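Local structure of beta-glucuronidase (uncultured Clostridium sp., 6U7J) at residues B[116-121]-B[149-154]; B[176-181]-B[364-369]. The protein hydrolyses beta-glucuronides, releasing glucuronic acid, and is probably among the gut microbial enzymes that reactivate estrogens. One frame throughout, in Å; residues are numbered along the deposited sequence.

How the contacts relate
Followed from the N terminus, the chain first runs through the sugar binding domain of this glycosyl hydrolase family 2 enzyme, where contact 1 closes a loop of 27 residues between the end of strand 112-118 and the loop after strand 135-144. That loop is complete before contact 2 opens, so the two lie in series and neither nest nor cross. Contact 2 spans 182 residues and joins the sugar binding domain to the loop after strand 358-362 of the TIM barrel. Their centres are 11 Å apart, and they touch directly: Pro-153 packs on both Phe-176 and Val-366, and Val-154 N lies 3.2 Å from Val-366 O, a probable hydrogen bond.

Contact 1: B[116-121]-B[149-154]; sequences RHKGGF and WDCLPV
Within the sugar binding domain, the end of strand 112-118 and the residues that follow it meet the loop 149-154, which follows strand 135-144. Lys-118 carries the polar half. With CG anti to the backbone N (chi1 174°) and the rest of the chain extended, its ammonium group reaches across to loop 149-154, where NZ donates to Asp-150 O at 2.7 Å. The C=O...N angle is 136°, and NZ stands 44° out of the carbonyl plane, so the bond does not follow a lone pair. The carboxylate adds a long salt bridge, Asp-150 OD2 to Lys-118 NZ at 4.0 Å, while Lys-118 CE passes 4.1 Å from Cys-151 SG. Further along, one water joins the backbones, accepting from Gly-120 N and donating to Leu-152 O, each at 2.8 Å. The apolar end is Phe-121, whose ring edge meets Pro-153, which follows a cis peptide bond: CE2 of Phe-121 lies 4.1 Å from CD of Pro-153, and the two side chains cross at about a right angle. Tyr-391 of helix 386-403 also makes a cation-pi contact with Lys-118. The arrangement is a strand end and the residues after it packed on a loop of the jelly-roll-like sugar binding domain of family 2 glycosyl hydrolases, where it faces the TIM barrel.

Contact 2: B[176-181]-B[364-369]; sequences FDFFNY and PAVGMN
The ring of Phe-178 has Phe-176 over one face and Val-366 at its edge. On the face, Phe-176 CD1 stands 3.5 Å above the ring plane of Phe-178, over its centre, a packing made within segment 176-181. At the edge, near the plane, Val-366 CG1 approaches Phe-178 CZ at 4.1 Å and CE1 at 4.2 Å, so one methyl sits against two neighbouring ring atoms. Phe-178 N lies in the plane of the Phe-176 ring, at its edge. Across the contact, however, Phe-176 is met through its CB, 4.2 Å from Val-366 CG2.

Val-366 is therefore divided between two aromatic residues, one methyl to each. Its torsions explain the division: CG1 lies between the backbone N and the carbonyl carbon (chi1 64°), while CG2 is anti to the N. The backbones come nearest beside this valine, where the CA atoms of Phe-176 and Gly-367 are 4.9 Å apart. The side-chain contacts across the segments are apolar and buried, and no hydrogen bond joins the two; the carbonyl Val-366 O lies obliquely to the Phe-176 ring.

Surrounding groups extend the aromatic packing: Phe-174 stacks on Phe-176, and Tyr-342 meets Phe-178 edge-to-face. In segment 364-369, Ala-365 and Met-368 are each the centre of an inverse gamma turn, flanking Val-366 and Gly-367. The arrangement is a hydrophobic interdomain junction, in which a loop of the sugar binding domain packs on the loop following a beta strand of the TIM barrel, within the multidomain architecture of family 2 glycosyl hydrolases.

Contact 1: B[116-121]-B[149-154]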
# COMPACT_ATOMS: atom_id res chain seq x y z
N ARG B 116 34.69 -24.29 19.58
CA ARG B 116 33.38 -23.86 20.03
C ARG B 116 33.40 -22.35 20.16
O ARG B 116 34.45 -21.74 20.39
CB ARG B 116 33.00 -24.44 21.38
CG ARG B 116 32.60 -25.86 21.36
CD ARG B 116 32.59 -26.38 22.77
NE ARG B 116 32.20 -27.77 22.83
CZ ARG B 116 31.15 -28.21 23.51
NH1 ARG B 116 30.39 -27.36 24.19
NH2 ARG B 116 30.86 -29.51 23.51
N HIS B 117 32.23 -21.73 20.05
CA HIS B 117 32.15 -20.31 20.29
C HIS B 117 30.78 -19.97 20.86
O HIS B 117 29.78 -20.61 20.54
CB HIS B 117 32.45 -19.52 19.01
CG HIS B 117 32.60 -18.04 19.24
ND1 HIS B 117 31.56 -17.15 19.05
CD2 HIS B 117 33.66 -17.31 19.64
CE1 HIS B 117 31.98 -15.93 19.33
NE2 HIS B 117 33.25 -15.99 19.69
N LYS B 118 30.76 -18.95 21.72
CA LYS B 118 29.55 -18.40 22.30
C LYS B 118 29.51 -16.91 21.97
O LYS B 118 30.48 -16.18 22.22
CB LYS B 118 29.52 -18.62 23.82
CG LYS B 118 28.36 -17.95 24.55
CD LYS B 118 28.55 -18.05 26.07
CE LYS B 118 27.49 -17.27 26.84
NZ LYS B 118 27.81 -17.14 28.28
N GLY B 119 28.41 -16.47 21.37
CA GLY B 119 28.36 -15.06 21.01
C GLY B 119 28.16 -14.94 19.51
O GLY B 119 28.93 -15.48 18.71
N GLY B 120 27.10 -14.22 19.13
CA GLY B 120 26.64 -14.21 17.76
C GLY B 120 27.15 -13.13 16.84
O GLY B 120 26.75 -13.10 15.67
N PHE B 121 28.03 -12.23 17.30
CA PHE B 121 28.33 -11.07 16.47
C PHE B 121 29.82 -10.71 16.44
O PHE B 121 30.15 -9.57 16.08
CB PHE B 121 27.51 -9.87 16.96
CG PHE B 121 26.04 -10.14 16.93
CD1 PHE B 121 25.34 -10.04 15.75
CD2 PHE B 121 25.39 -10.58 18.06
CE1 PHE B 121 23.99 -10.32 15.70
CE2 PHE B 121 24.04 -10.87 18.03
CZ PHE B 121 23.33 -10.74 16.85
N TRP B 149 20.37 -16.11 30.49
CA TRP B 149 20.66 -14.93 31.29
C TRP B 149 22.13 -14.54 31.25
O TRP B 149 22.44 -13.40 31.61
CB TRP B 149 20.23 -15.14 32.73
CG TRP B 149 18.74 -15.16 32.90
CD1 TRP B 149 17.96 -16.24 33.22
CD2 TRP B 149 17.85 -14.05 32.76
NE1 TRP B 149 16.64 -15.86 33.29
CE2 TRP B 149 16.54 -14.53 33.01
CE3 TRP B 149 18.03 -12.70 32.46
CZ2 TRP B 149 15.42 -13.70 32.96
CZ3 TRP B 149 16.91 -11.87 32.40
CH2 TRP B 149 15.62 -12.38 32.66
N ASP B 150 23.02 -15.43 30.83
CA ASP B 150 24.44 -15.11 30.71
C ASP B 150 24.91 -15.07 29.26
O ASP B 150 26.11 -15.15 28.99
CB ASP B 150 25.31 -16.08 31.52
CG ASP B 150 25.17 -17.52 31.07
OD1 ASP B 150 24.28 -17.83 30.25
OD2 ASP B 150 25.95 -18.37 31.56
N CYS B 151 23.97 -14.95 28.32
CA CYS B 151 24.29 -14.65 26.94
C CYS B 151 24.11 -13.15 26.72
O CYS B 151 23.50 -12.45 27.53
CB CYS B 151 23.37 -15.43 25.99
SG CYS B 151 23.48 -17.23 26.18
N LEU B 152 24.63 -12.68 25.59
CA LEU B 152 24.43 -11.31 25.14
C LEU B 152 24.04 -11.36 23.66
O LEU B 152 24.87 -11.78 22.83
CB LEU B 152 25.67 -10.45 25.35
CG LEU B 152 26.21 -10.30 26.77
CD1 LEU B 152 27.40 -9.38 26.72
CD2 LEU B 152 25.16 -9.73 27.73
N PRO B 153 22.83 -10.96 23.28
CA PRO B 153 21.74 -10.43 24.10
C PRO B 153 21.21 -11.40 25.14
O PRO B 153 21.38 -12.61 25.02
CB PRO B 153 20.64 -10.10 23.07
CG PRO B 153 21.36 -9.94 21.78
CD PRO B 153 22.49 -10.94 21.85
N VAL B 154 20.55 -10.86 26.14
CA VAL B 154 20.03 -11.64 27.25
C VAL B 154 18.69 -12.24 26.86
O VAL B 154 17.87 -11.59 26.20
CB VAL B 154 19.93 -10.72 28.49
CG1 VAL B 154 18.92 -11.22 29.48
CG2 VAL B 154 21.32 -10.55 29.14
O HOH W 1 25.02 -13.86 20.90

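Contact 2: B[176-181]-B[364-369]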
# COMPACT_ATOMS: atom_id res chain seq x y z
N PHE B 176 14.25 -7.76 23.96
CA PHE B 176 14.70 -6.84 22.92
C PHE B 176 13.74 -6.91 21.73
O PHE B 176 13.01 -7.89 21.53
CB PHE B 176 16.14 -7.14 22.49
CG PHE B 176 16.39 -8.57 22.07
CD1 PHE B 176 16.09 -8.99 20.78
CD2 PHE B 176 16.95 -9.48 22.96
CE1 PHE B 176 16.32 -10.31 20.40
CE2 PHE B 176 17.18 -10.80 22.57
CZ PHE B 176 16.88 -11.22 21.30
N ASP B 177 13.75 -5.83 20.95
CA ASP B 177 12.84 -5.69 19.81
C ASP B 177 13.09 -6.76 18.76
O ASP B 177 12.23 -7.62 18.49
CB ASP B 177 13.03 -4.30 19.20
CG ASP B 177 11.71 -3.68 18.74
OD1 ASP B 177 11.72 -2.53 18.23
OD2 ASP B 177 10.67 -4.36 18.89
N PHE B 178 14.30 -6.76 18.21
CA PHE B 178 14.58 -7.28 16.89
C PHE B 178 14.47 -8.79 16.85
O PHE B 178 14.65 -9.48 17.86
CB PHE B 178 15.98 -6.82 16.44
CG PHE B 178 17.09 -7.11 17.45
CD1 PHE B 178 17.35 -6.23 18.50
CD2 PHE B 178 17.90 -8.24 17.30
CE1 PHE B 178 18.38 -6.48 19.40
CE2 PHE B 178 18.94 -8.51 18.20
CZ PHE B 178 19.19 -7.63 19.25
N PHE B 179 14.14 -9.31 15.66
CA PHE B 179 13.92 -10.74 15.47
C PHE B 179 15.20 -11.53 15.77
O PHE B 179 16.30 -11.13 15.37
CB PHE B 179 13.45 -11.01 14.04
CG PHE B 179 12.93 -12.39 13.82
CD1 PHE B 179 13.79 -13.41 13.41
CD2 PHE B 179 11.61 -12.69 14.06
CE1 PHE B 179 13.32 -14.71 13.22
CE2 PHE B 179 11.12 -14.00 13.88
CZ PHE B 179 11.99 -15.01 13.47
N ASN B 180 15.06 -12.65 16.47
CA ASN B 180 16.23 -13.45 16.86
C ASN B 180 16.70 -14.34 15.70
O ASN B 180 16.66 -15.57 15.76
CB ASN B 180 15.93 -14.28 18.11
CG ASN B 180 17.21 -14.83 18.78
OD1 ASN B 180 18.26 -14.18 18.75
ND2 ASN B 180 17.11 -16.01 19.36
N TYR B 181 17.14 -13.67 14.62
CA TYR B 181 17.66 -14.37 13.45
C TYR B 181 18.87 -15.21 13.82
O TYR B 181 19.71 -14.80 14.63
CB TYR B 181 18.08 -13.38 12.37
CG TYR B 181 16.97 -12.76 11.54
CD1 TYR B 181 16.23 -13.53 10.65
CD2 TYR B 181 16.70 -11.40 11.62
CE1 TYR B 181 15.24 -12.98 9.89
CE2 TYR B 181 15.69 -10.82 10.86
CZ TYR B 181 14.97 -11.62 10.00
OH TYR B 181 13.99 -11.06 9.23
N PRO B 364 26.48 -6.43 22.46
CA PRO B 364 25.07 -6.84 22.53
C PRO B 364 24.54 -7.02 23.95
O PRO B 364 23.80 -7.97 24.22
CB PRO B 364 25.04 -8.17 21.76
CG PRO B 364 26.50 -8.45 21.33
CD PRO B 364 27.37 -7.57 22.18
N ALA B 365 24.90 -6.10 24.84
CA ALA B 365 24.34 -6.08 26.20
C ALA B 365 22.98 -5.38 26.19
O ALA B 365 22.77 -4.31 26.77
CB ALA B 365 25.32 -5.39 27.14
N VAL B 366 22.04 -6.02 25.50
CA VAL B 366 20.70 -5.50 25.27
C VAL B 366 19.73 -6.54 25.80
O VAL B 366 19.99 -7.74 25.75
CB VAL B 366 20.46 -5.20 23.77
CG1 VAL B 366 20.53 -6.49 22.95
CG2 VAL B 366 19.13 -4.46 23.56
N GLY B 367 18.59 -6.07 26.32
CA GLY B 367 17.62 -6.98 26.87
C GLY B 367 17.70 -7.19 28.36
O GLY B 367 16.97 -8.05 28.88
N MET B 368 18.54 -6.44 29.08
CA MET B 368 18.62 -6.53 30.54
C MET B 368 17.53 -5.67 31.17
O MET B 368 17.78 -4.76 31.96
CB MET B 368 20.01 -6.13 31.03
CG MET B 368 21.15 -6.92 30.42
SD MET B 368 22.75 -6.15 30.74
CE MET B 368 23.84 -7.52 30.34
N ASN B 369 16.29 -5.96 30.79
CA ASN B 369 15.14 -5.16 31.18
C ASN B 369 13.91 -6.04 31.07
O ASN B 369 14.00 -7.22 30.72
CB ASN B 369 15.05 -3.89 30.32
CG ASN B 369 14.49 -2.69 31.08
OD1 ASN B 369 13.62 -2.84 31.93
ND2 ASN B 369 14.99 -1.50 30.77